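Long-range contacts in poly-beta-hydroxybuterate polymerase (Cupriavidus necator, PDB 5T6O), which probably polymerises hydroxyacyl-coenzyme A monomers into polyhydroxybutyrate, the chain described here being the catalytic domain of this class I synthase: residues P45-Y50 against F118-T123; E189-F194 against T230-P235; L145-L150 against R278-V283; P39-P44 against F73-R78. The protein carries 1 engineered substitution. One frame throughout, in Å; residues are numbered along the deposited sequence.

Interaction 1: residues P45-Y50 against F118-T123; sequences PCINKY and FAVGGT. Engineered in segment 118-123: Ala119 (natural residue Cys).
Pro45 lies against the turn from Phe118 into helix 120-134, and its ring can be followed atom by atom. CB rests on CG1 of Val120, 3.6 Å away. CG moves on toward Phe118, at 4.0 Å from the ring atom CD2 of that residue. CD, the ring carbon bonded to N, sits closest, 3.2 Å from the carbonyl O of Phe118, and it also meets Phe118 CD2, the two rings being inclined to one another.

Val120 fills the other flank. Its CG1 stands between the backbone N and the carbonyl carbon (chi1 71°), facing CA and CB of Pro45, while Cys46 SG and Ile47 CD1 are more loosely placed, both standing more than 4 Å off the same methyl. No hydrogen bond crosses between the two segments: Pro45 N has no hydrogen to give, and the buried Cys46 N finds no partner. Gly121, lacking a side chain, brings its CA to 4.2 Å from Pro45 CA. Ala119, an engineered residue replacing cysteine, has a positive phi (59°) at the N-cap of the helix, and its CB lies over the centre of one face of the Phe118 ring. This sharp strand-to-helix turn, with glycines following, is consistent with the nucleophile elbow of the alpha/beta hydrolase fold.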
# COMPACT_ATOMS: atom_id res chain seq x y z
N PRO A 45 -9.73 27.07 6.00
CA PRO A 45 -9.87 26.82 4.56
C PRO A 45 -10.98 27.66 3.95
O PRO A 45 -11.94 28.04 4.62
CB PRO A 45 -10.22 25.32 4.49
CG PRO A 45 -10.87 25.04 5.85
CD PRO A 45 -10.06 25.87 6.81
N CYS A 46 -10.84 27.95 2.66
CA CYS A 46 -11.94 28.52 1.88
C CYS A 46 -12.65 27.45 1.06
O CYS A 46 -13.56 27.77 0.28
CB CYS A 46 -11.43 29.65 0.98
SG CYS A 46 -10.05 29.17 -0.12
N ILE A 47 -12.23 26.20 1.21
CA ILE A 47 -12.97 25.02 0.77
C ILE A 47 -13.82 24.57 1.95
O ILE A 47 -13.28 24.19 2.99
CB ILE A 47 -11.99 23.93 0.30
CG1 ILE A 47 -11.23 24.43 -0.94
CG2 ILE A 47 -12.70 22.60 0.06
CD1 ILE A 47 -10.00 23.59 -1.32
N ASN A 48 -15.15 24.61 1.80
CA ASN A 48 -16.10 24.72 2.91
C ASN A 48 -15.80 25.96 3.76
O ASN A 48 -14.95 26.78 3.40
CB ASN A 48 -16.12 23.46 3.79
CG ASN A 48 -16.80 22.29 3.10
OD1 ASN A 48 -17.92 22.42 2.57
ND2 ASN A 48 -16.14 21.15 3.10
N LYS A 49 -16.51 26.12 4.87
CA LYS A 49 -16.46 27.36 5.63
C LYS A 49 -15.70 27.19 6.94
O LYS A 49 -15.38 26.09 7.37
CB LYS A 49 -17.87 27.88 5.89
CG LYS A 49 -18.57 28.26 4.58
CD LYS A 49 -20.06 28.46 4.79
CE LYS A 49 -20.73 28.81 3.46
NZ LYS A 49 -22.18 29.10 3.69
N TYR A 50 -15.44 28.33 7.59
CA TYR A 50 -14.49 28.35 8.72
C TYR A 50 -14.97 27.56 9.92
O TYR A 50 -14.14 27.14 10.74
CB TYR A 50 -14.21 29.79 9.16
CG TYR A 50 -15.27 30.41 10.05
CD1 TYR A 50 -15.29 30.18 11.43
CD2 TYR A 50 -16.24 31.26 9.51
CE1 TYR A 50 -16.25 30.75 12.23
CE2 TYR A 50 -17.20 31.83 10.31
CZ TYR A 50 -17.20 31.58 11.67
OH TYR A 50 -18.15 32.17 12.46
N PHE A 118 -5.47 26.06 8.82
CA PHE A 118 -6.04 24.71 8.79
C PHE A 118 -6.28 24.32 7.34
O PHE A 118 -6.96 25.05 6.61
CB PHE A 118 -7.35 24.64 9.59
CG PHE A 118 -8.06 23.31 9.47
CD1 PHE A 118 -7.39 22.13 9.74
CD2 PHE A 118 -9.39 23.24 9.11
CE1 PHE A 118 -8.03 20.90 9.64
CE2 PHE A 118 -10.04 22.01 9.00
CZ PHE A 118 -9.36 20.85 9.28
N ALA A 119 -5.73 23.18 6.92
CA ALA A 119 -5.96 22.64 5.57
C ALA A 119 -5.50 23.68 4.56
O ALA A 119 -4.40 24.23 4.71
CB ALA A 119 -7.42 22.21 5.44
N VAL A 120 -6.29 24.01 3.53
CA VAL A 120 -5.79 24.97 2.55
C VAL A 120 -5.54 26.34 3.18
O VAL A 120 -4.72 27.11 2.68
CB VAL A 120 -6.73 25.07 1.33
CG1 VAL A 120 -8.03 25.78 1.68
CG2 VAL A 120 -6.00 25.79 0.20
N GLY A 121 -6.21 26.65 4.31
CA GLY A 121 -5.86 27.85 5.05
C GLY A 121 -4.40 27.87 5.46
O GLY A 121 -3.76 28.93 5.49
N GLY A 122 -3.83 26.70 5.76
CA GLY A 122 -2.43 26.64 6.12
C GLY A 122 -1.53 26.87 4.92
O GLY A 122 -0.47 27.50 5.04
N THR A 123 -1.93 26.33 3.76
CA THR A 123 -1.19 26.59 2.53
C THR A 123 -1.25 28.07 2.19
O THR A 123 -0.23 28.68 1.85
CB THR A 123 -1.77 25.75 1.39
OG1 THR A 123 -1.96 24.40 1.83
CG2 THR A 123 -0.85 25.78 0.17

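Interaction 2: residues E189-F194 against T230-P235; sequences ELANTF and TNLPGP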
# COMPACT_ATOMS: atom_id res chain seq x y z
N GLU A 189 -16.77 27.31 -9.09
CA GLU A 189 -16.86 25.86 -9.02
C GLU A 189 -17.15 25.45 -7.58
O GLU A 189 -16.45 25.88 -6.66
CB GLU A 189 -15.58 25.19 -9.52
CG GLU A 189 -15.47 25.19 -11.02
CD GLU A 189 -16.60 24.42 -11.69
OE1 GLU A 189 -17.24 23.56 -11.03
OE2 GLU A 189 -16.86 24.69 -12.88
N LEU A 190 -18.20 24.66 -7.41
CA LEU A 190 -18.54 24.14 -6.09
C LEU A 190 -17.38 23.33 -5.53
O LEU A 190 -16.75 22.55 -6.26
CB LEU A 190 -19.78 23.25 -6.17
CG LEU A 190 -21.11 23.95 -6.35
CD1 LEU A 190 -22.18 22.92 -6.67
CD2 LEU A 190 -21.45 24.73 -5.08
N ALA A 191 -17.12 23.49 -4.23
CA ALA A 191 -16.06 22.74 -3.57
C ALA A 191 -16.50 22.29 -2.19
O ALA A 191 -17.22 23.01 -1.50
CB ALA A 191 -14.78 23.58 -3.41
N ASN A 192 -16.07 21.10 -1.80
CA ASN A 192 -16.18 20.68 -0.42
C ASN A 192 -14.93 19.90 -0.06
O ASN A 192 -14.08 19.63 -0.90
CB ASN A 192 -17.46 19.88 -0.18
CG ASN A 192 -17.54 18.66 -1.06
OD1 ASN A 192 -16.55 17.98 -1.28
ND2 ASN A 192 -18.72 18.39 -1.59
N THR A 193 -14.81 19.55 1.22
CA THR A 193 -13.57 19.00 1.72
C THR A 193 -13.44 17.51 1.42
O THR A 193 -12.44 17.07 0.86
CB THR A 193 -13.47 19.23 3.23
OG1 THR A 193 -13.46 20.64 3.50
CG2 THR A 193 -12.19 18.61 3.79
N PHE A 194 -14.46 16.73 1.79
CA PHE A 194 -14.31 15.28 1.67
C PHE A 194 -14.39 14.81 0.23
O PHE A 194 -13.87 13.73 -0.07
CB PHE A 194 -15.34 14.58 2.55
CG PHE A 194 -14.91 14.53 3.99
CD1 PHE A 194 -15.08 15.63 4.81
CD2 PHE A 194 -14.25 13.42 4.49
CE1 PHE A 194 -14.64 15.60 6.13
CE2 PHE A 194 -13.81 13.38 5.81
CZ PHE A 194 -14.00 14.47 6.62
N THR A 230 -18.76 25.70 -0.69
CA THR A 230 -18.29 27.02 -1.07
C THR A 230 -17.91 27.02 -2.55
O THR A 230 -17.57 25.98 -3.11
CB THR A 230 -17.11 27.47 -0.22
OG1 THR A 230 -16.04 26.51 -0.32
CG2 THR A 230 -17.56 27.60 1.25
N ASN A 231 -17.99 28.19 -3.17
CA ASN A 231 -17.54 28.35 -4.54
C ASN A 231 -16.07 28.72 -4.58
O ASN A 231 -15.59 29.52 -3.77
CB ASN A 231 -18.33 29.44 -5.26
CG ASN A 231 -19.74 29.01 -5.57
OD1 ASN A 231 -19.98 27.87 -5.97
ND2 ASN A 231 -20.69 29.92 -5.37
N LEU A 232 -15.35 28.16 -5.56
CA LEU A 232 -13.99 28.57 -5.83
C LEU A 232 -13.95 29.34 -7.13
O LEU A 232 -14.50 28.85 -8.13
CB LEU A 232 -13.04 27.37 -5.92
CG LEU A 232 -12.91 26.45 -4.71
CD1 LEU A 232 -11.89 25.35 -5.01
CD2 LEU A 232 -12.50 27.25 -3.45
N PRO A 233 -13.34 30.52 -7.18
CA PRO A 233 -13.19 31.21 -8.47
C PRO A 233 -12.33 30.39 -9.42
O PRO A 233 -11.39 29.71 -9.00
CB PRO A 233 -12.51 32.53 -8.09
CG PRO A 233 -12.76 32.66 -6.57
CD PRO A 233 -12.70 31.25 -6.08
N GLY A 234 -12.66 30.45 -10.70
CA GLY A 234 -11.98 29.67 -11.72
C GLY A 234 -10.46 29.77 -11.66
O GLY A 234 -9.77 28.75 -11.54
N PRO A 235 -9.91 30.98 -11.76
CA PRO A 235 -8.44 31.10 -11.79
C PRO A 235 -7.79 30.63 -10.51
O PRO A 235 -6.68 30.08 -10.55
CB PRO A 235 -8.21 32.60 -12.03
CG PRO A 235 -9.47 33.05 -12.80
CD PRO A 235 -10.58 32.26 -12.10
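Ala191 and Leu232 make the closely packed side of this antiparallel pair. The methyl CB of Ala191 lies 3.7 Å from CG of Leu232, and Leu232 CD1 touches the same methyl. Leu232 CG is anti to its carbonyl carbon (chi1 -60°), which brings it over the alanine. Four backbone hydrogen bonds join the strands. Glu189 and Leu232 form a hydrogen-bonded pair, with Glu189 N to Leu232 O at 2.9 Å and Leu232 N to Glu189 O at 2.8 Å, both nearly straight. The Ala191 and Thr230 pair is less even: Ala191 N reaches Thr230 O at 2.8 Å but the bond is bent, the N-H...O angle being 137°, while Thr230 N to Ala191 O is longer, 3.2 Å.

The two strands form a small sheet of their own, separate from the large central one. They lie between strands 140-146 and 272-277 in the sequence, the point where cap insertions commonly enter the alpha/beta hydrolase fold.

On the opposite face the packing is thinner. Leu190 is exposed and runs alongside Asn231, its CD2 resting 3.6 Å from Asn231 OD1; Asn231 ND2 is instead hydrogen-bonded to the carbonyl oxygens of Ala389 and Pro80. Back on the face of Ala191 and Leu232, the Glu189 side chain comes nearest through CB, to Leu232 O, and the rest leads away: the chain bends at chi2 (-62°), and the residue packs on Tyr237 and on Asp201 of the second subunit. Thr230 OG1 likewise turns to another partner, the carbonyl O of Cys46.

Interaction 3: residues L145-L150 against R278-V283; sequences LLTTLL and REDHIV. With SO4 (sulfate ion), chain B.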
# COMPACT_ATOMS: atom_id res chain seq x y z
N LEU A 145 0.42 25.10 11.84
CA LEU A 145 -0.12 24.49 10.62
C LEU A 145 -0.88 23.24 11.02
O LEU A 145 -0.27 22.21 11.31
CB LEU A 145 1.02 24.17 9.65
CG LEU A 145 1.80 25.37 9.12
CD1 LEU A 145 2.88 24.90 8.13
CD2 LEU A 145 0.86 26.38 8.44
N LEU A 146 -2.21 23.32 11.03
CA LEU A 146 -3.04 22.16 11.31
C LEU A 146 -3.40 21.49 9.99
O LEU A 146 -4.04 22.12 9.13
CB LEU A 146 -4.31 22.56 12.06
CG LEU A 146 -4.11 23.32 13.38
CD1 LEU A 146 -5.47 23.52 14.05
CD2 LEU A 146 -3.16 22.58 14.32
N THR A 147 -2.98 20.24 9.81
CA THR A 147 -3.45 19.43 8.68
C THR A 147 -3.24 20.15 7.35
O THR A 147 -4.14 20.29 6.53
CB THR A 147 -4.92 19.06 8.90
OG1 THR A 147 -5.06 18.57 10.23
CG2 THR A 147 -5.39 17.98 7.96
N THR A 148 -2.01 20.62 7.14
CA THR A 148 -1.69 21.50 6.02
C THR A 148 -0.80 20.79 5.01
O THR A 148 0.21 20.19 5.39
CB THR A 148 -1.00 22.76 6.53
OG1 THR A 148 -1.91 23.50 7.35
CG2 THR A 148 -0.49 23.64 5.37
N LEU A 149 -1.15 20.87 3.73
CA LEU A 149 -0.26 20.42 2.67
C LEU A 149 0.62 21.57 2.22
O LEU A 149 0.11 22.64 1.84
CB LEU A 149 -1.06 19.87 1.49
CG LEU A 149 -1.79 18.55 1.76
CD1 LEU A 149 -2.75 18.22 0.59
CD2 LEU A 149 -0.78 17.42 1.98
N LEU A 150 1.93 21.38 2.29
CA LEU A 150 2.90 22.21 1.60
C LEU A 150 3.63 21.43 0.52
O LEU A 150 3.79 21.91 -0.62
CB LEU A 150 3.91 22.80 2.60
CG LEU A 150 3.34 23.69 3.70
CD1 LEU A 150 4.47 24.19 4.60
CD2 LEU A 150 2.52 24.86 3.14
N ARG A 278 -3.38 10.70 12.08
CA ARG A 278 -2.76 9.47 11.56
C ARG A 278 -3.60 8.79 10.48
O ARG A 278 -3.05 8.24 9.51
CB ARG A 278 -2.49 8.50 12.69
CG ARG A 278 -1.74 7.29 12.17
CD ARG A 278 -1.13 6.50 13.27
NE ARG A 278 -0.40 5.37 12.72
CZ ARG A 278 0.10 4.40 13.47
NH1 ARG A 278 -0.07 4.44 14.78
NH2 ARG A 278 0.76 3.39 12.90
N GLU A 279 -4.93 8.75 10.63
CA GLU A 279 -5.79 8.09 9.65
C GLU A 279 -6.37 9.07 8.64
O GLU A 279 -7.37 8.75 7.98
CB GLU A 279 -6.92 7.33 10.34
CG GLU A 279 -6.52 6.52 11.57
CD GLU A 279 -5.44 5.46 11.34
OE1 GLU A 279 -5.27 4.97 10.20
OE2 GLU A 279 -4.76 5.11 12.33
N ASP A 280 -5.78 10.25 8.51
CA ASP A 280 -6.26 11.27 7.59
C ASP A 280 -5.85 10.88 6.17
O ASP A 280 -4.66 10.76 5.89
CB ASP A 280 -5.67 12.62 7.99
CG ASP A 280 -6.27 13.80 7.25
OD1 ASP A 280 -6.91 13.61 6.20
OD2 ASP A 280 -6.07 14.93 7.75
N HIS A 281 -6.83 10.68 5.29
CA HIS A 281 -6.54 10.34 3.89
C HIS A 281 -6.85 11.49 2.95
O HIS A 281 -6.74 11.33 1.73
CB HIS A 281 -7.29 9.09 3.49
CG HIS A 281 -6.89 7.90 4.30
ND1 HIS A 281 -5.59 7.43 4.32
CD2 HIS A 281 -7.58 7.14 5.18
CE1 HIS A 281 -5.51 6.40 5.15
NE2 HIS A 281 -6.71 6.21 5.68
N ILE A 282 -7.22 12.64 3.49
CA ILE A 282 -7.33 13.87 2.71
C ILE A 282 -6.02 14.64 2.74
O ILE A 282 -5.52 15.10 1.70
CB ILE A 282 -8.51 14.70 3.27
CG1 ILE A 282 -9.82 13.96 3.00
CG2 ILE A 282 -8.54 16.08 2.66
CD1 ILE A 282 -11.01 14.60 3.62
N VAL A 283 -5.42 14.76 3.92
CA VAL A 283 -4.06 15.24 4.11
C VAL A 283 -3.29 14.11 4.79
O VAL A 283 -3.31 14.02 6.03
CB VAL A 283 -4.04 16.53 4.96
CG1 VAL A 283 -2.62 17.02 5.19
CG2 VAL A 283 -4.89 17.64 4.30
S SO4 B . 0.93 4.33 9.37
O1 SO4 B . 1.71 3.72 10.45
O2 SO4 B . 0.55 3.28 8.43
O3 SO4 B . -0.28 4.95 9.92
O4 SO4 B . 1.75 5.34 8.70
O HOH W 1 -6.48 15.97 10.35
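Thr147 and Val283 meet at a slant, Thr147 CG2 lying 3.6 Å from Val283 CB while Val283 CG2 packs on the carbonyl O of Thr147. Leu149 meets the same valine on its CG1 branch: the two side chains run past each other in opposite senses, Leu149 CD2 touching Val283 CG1 at 3.7 Å. Val283 CG1 is anti to its backbone N (chi1 178°), which sets it against the leucine.

Asp280 crosses Thr147 obliquely too. Its OD2 comes within 3.1 Å of Thr147 CG2, and a water links the polar groups, giving to OD2 at 2.8 Å and accepting from Thr147 OG1. The other oxygen, OD1, is gripped by two amides approaching from one face of the carboxylate, Ile282 N at 2.9 Å and Val283 N at 3.0 Å; the first bond makes an Asx turn, the second extends it to an Asx motif, and together they hold the carboxylate's rotation. OD2 is hydrogen-bonded to His308 ND1, probably the acid-histidine pair of the fold's catalytic triad.

The loops involved follow neighbouring parallel strands, 140-146 and 272-277, of the central sheet. Helix 308-312 packs on Thr147 through His308 and Val312, and Leu149 O accepts from Thr123 OG1 of helix 120-134.

Interaction 4: residues P39-P44 against F73-R78; sequences PLLMVP and FLVSWR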
# COMPACT_ATOMS: atom_id res chain seq x y z
N PRO A 39 -2.08 38.18 20.05
CA PRO A 39 -3.29 37.44 19.67
C PRO A 39 -2.96 36.33 18.68
O PRO A 39 -1.85 36.25 18.14
CB PRO A 39 -4.16 38.52 19.02
CG PRO A 39 -3.15 39.41 18.35
CD PRO A 39 -1.95 39.45 19.30
N LEU A 40 -3.96 35.49 18.41
CA LEU A 40 -3.85 34.43 17.41
C LEU A 40 -4.82 34.72 16.26
O LEU A 40 -6.02 34.87 16.49
CB LEU A 40 -4.16 33.06 18.02
CG LEU A 40 -4.21 31.90 17.01
CD1 LEU A 40 -2.80 31.61 16.49
CD2 LEU A 40 -4.82 30.66 17.68
N LEU A 41 -4.29 34.77 15.04
CA LEU A 41 -5.11 34.92 13.84
C LEU A 41 -5.27 33.56 13.18
O LEU A 41 -4.28 32.95 12.76
CB LEU A 41 -4.50 35.93 12.86
CG LEU A 41 -5.13 35.93 11.46
CD1 LEU A 41 -6.57 36.48 11.49
CD2 LEU A 41 -4.27 36.72 10.46
N MET A 42 -6.51 33.08 13.09
CA MET A 42 -6.80 31.81 12.44
C MET A 42 -7.19 32.03 10.99
O MET A 42 -8.08 32.85 10.69
CB MET A 42 -7.93 31.09 13.17
CG MET A 42 -7.61 30.72 14.60
SD MET A 42 -8.90 29.58 15.16
CE MET A 42 -8.34 29.27 16.83
N VAL A 43 -6.55 31.29 10.09
CA VAL A 43 -6.88 31.30 8.66
C VAL A 43 -7.45 29.93 8.31
O VAL A 43 -6.70 28.96 8.10
CB VAL A 43 -5.66 31.64 7.79
CG1 VAL A 43 -6.06 31.65 6.29
CG2 VAL A 43 -5.07 33.00 8.21
N PRO A 44 -8.77 29.81 8.25
CA PRO A 44 -9.40 28.53 7.93
C PRO A 44 -9.38 28.28 6.44
O PRO A 44 -9.05 29.17 5.65
CB PRO A 44 -10.84 28.72 8.44
CG PRO A 44 -10.86 30.09 9.13
CD PRO A 44 -9.75 30.86 8.52
N PHE A 73 -8.54 36.19 16.48
CA PHE A 73 -9.11 36.75 15.26
C PHE A 73 -9.25 35.62 14.25
O PHE A 73 -8.52 34.63 14.31
CB PHE A 73 -8.22 37.84 14.66
CG PHE A 73 -8.07 39.06 15.53
CD1 PHE A 73 -8.92 40.15 15.37
CD2 PHE A 73 -7.02 39.16 16.43
CE1 PHE A 73 -8.76 41.30 16.13
CE2 PHE A 73 -6.85 40.31 17.21
CZ PHE A 73 -7.72 41.38 17.05
N LEU A 74 -10.20 35.76 13.32
CA LEU A 74 -10.44 34.66 12.39
C LEU A 74 -10.92 35.20 11.05
O LEU A 74 -11.74 36.12 10.99
CB LEU A 74 -11.45 33.65 12.96
CG LEU A 74 -11.88 32.46 12.09
CD1 LEU A 74 -12.16 31.24 12.97
CD2 LEU A 74 -13.14 32.81 11.26
N VAL A 75 -10.41 34.59 9.98
CA VAL A 75 -10.81 34.93 8.62
C VAL A 75 -12.05 34.13 8.24
O VAL A 75 -12.00 32.91 8.11
CB VAL A 75 -9.66 34.64 7.65
CG1 VAL A 75 -10.11 34.82 6.21
CG2 VAL A 75 -8.46 35.51 7.98
N SER A 76 -13.18 34.83 8.04
CA SER A 76 -14.40 34.21 7.52
C SER A 76 -14.52 34.59 6.05
O SER A 76 -14.81 35.74 5.72
CB SER A 76 -15.63 34.67 8.31
OG SER A 76 -16.81 34.14 7.74
N TRP A 77 -14.30 33.62 5.17
CA TRP A 77 -14.19 33.90 3.74
C TRP A 77 -15.55 34.25 3.14
O TRP A 77 -16.58 33.66 3.49
CB TRP A 77 -13.64 32.69 3.00
CG TRP A 77 -12.26 32.29 3.42
CD1 TRP A 77 -11.90 31.35 4.34
CD2 TRP A 77 -11.05 32.82 2.89
NE1 TRP A 77 -10.53 31.26 4.42
CE2 TRP A 77 -9.98 32.15 3.53
CE3 TRP A 77 -10.76 33.79 1.92
CZ2 TRP A 77 -8.65 32.43 3.24
CZ3 TRP A 77 -9.43 34.05 1.63
CH2 TRP A 77 -8.39 33.38 2.29
N ARG A 78 -15.53 35.20 2.21
CA ARG A 78 -16.67 35.40 1.34
C ARG A 78 -16.97 34.12 0.57
O ARG A 78 -16.05 33.37 0.22
CB ARG A 78 -16.38 36.54 0.36
CG ARG A 78 -17.49 36.85 -0.63
CD ARG A 78 -18.30 38.02 -0.16
NE ARG A 78 -19.29 38.40 -1.15
CZ ARG A 78 -19.07 39.25 -2.15
NH1 ARG A 78 -17.87 39.81 -2.30
NH2 ARG A 78 -20.04 39.55 -3.01
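Met42 is bonded through its backbone to both Phe73 and Val75. Met42 N gives a nearly straight bond to Phe73 O (2.8 Å, 175°), and Met42 O accepts from Val75 N at 3.0 Å. Two residues before Met42, Leu40 O accepts from Phe73 N. The CA-H groups of Leu41 and Leu74 add weaker contacts to Phe73 O and Met42 O.

This is the parallel pairing of a beta-alpha-beta crossover: strand 40-43, helix 61-67, then strand 72-77 laid beside the first in the central sheet.

A single side-chain hydrogen bond crosses. Trp77 NE1 donates to Pro44 O at 2.8 Å, the oxygen lying close to the indole plane while NE1 stands above the carbonyl plane. Pro44 itself has no N-H for Val75 O, which stays buried without a partner, with Pro44 CD 3.1 Å away.

Apolar contacts fill both faces. Pro39 CB touches the Phe73 ring at its edge, 3.7 Å from CE2. Leu41 and Phe73 cross at about a right angle, Leu41 CD1 being 3.8 Å from Phe73 CB. On the Met42 side Pro44 CG packs against Leu74 CG. Val43 CG1 nears Trp77 CZ2, and Val75 CG1, from the tryptophan's own strand, lies over the indole's centre.

Overall arrangement
Interaction 1 lies nearest the chain centre; interactions 3 and 4 are also buried. Interactions 1 and 4 share the chain leaving strand 40-43, and Phe118 N is hydrogen-bonded to Val43 O between them. Interaction 4 is sheet pairing, whereas interaction 1 joins no backbone and relies on proline and valine packing at the end of strand 113-118. Interaction 3 also follows strand ends of the central sheet, but there a carboxylate and a water accompany the apolar packing. Interaction 2, its centre about 15 Å from the centre of the chain, pairs backbones again, antiparallel and still largely buried, with Leu190 exposed; Ile47 of interaction 1 packs on its Asn192. Both 2 and 3 touch the second subunit, and Phe194 packs on Ile282 between them.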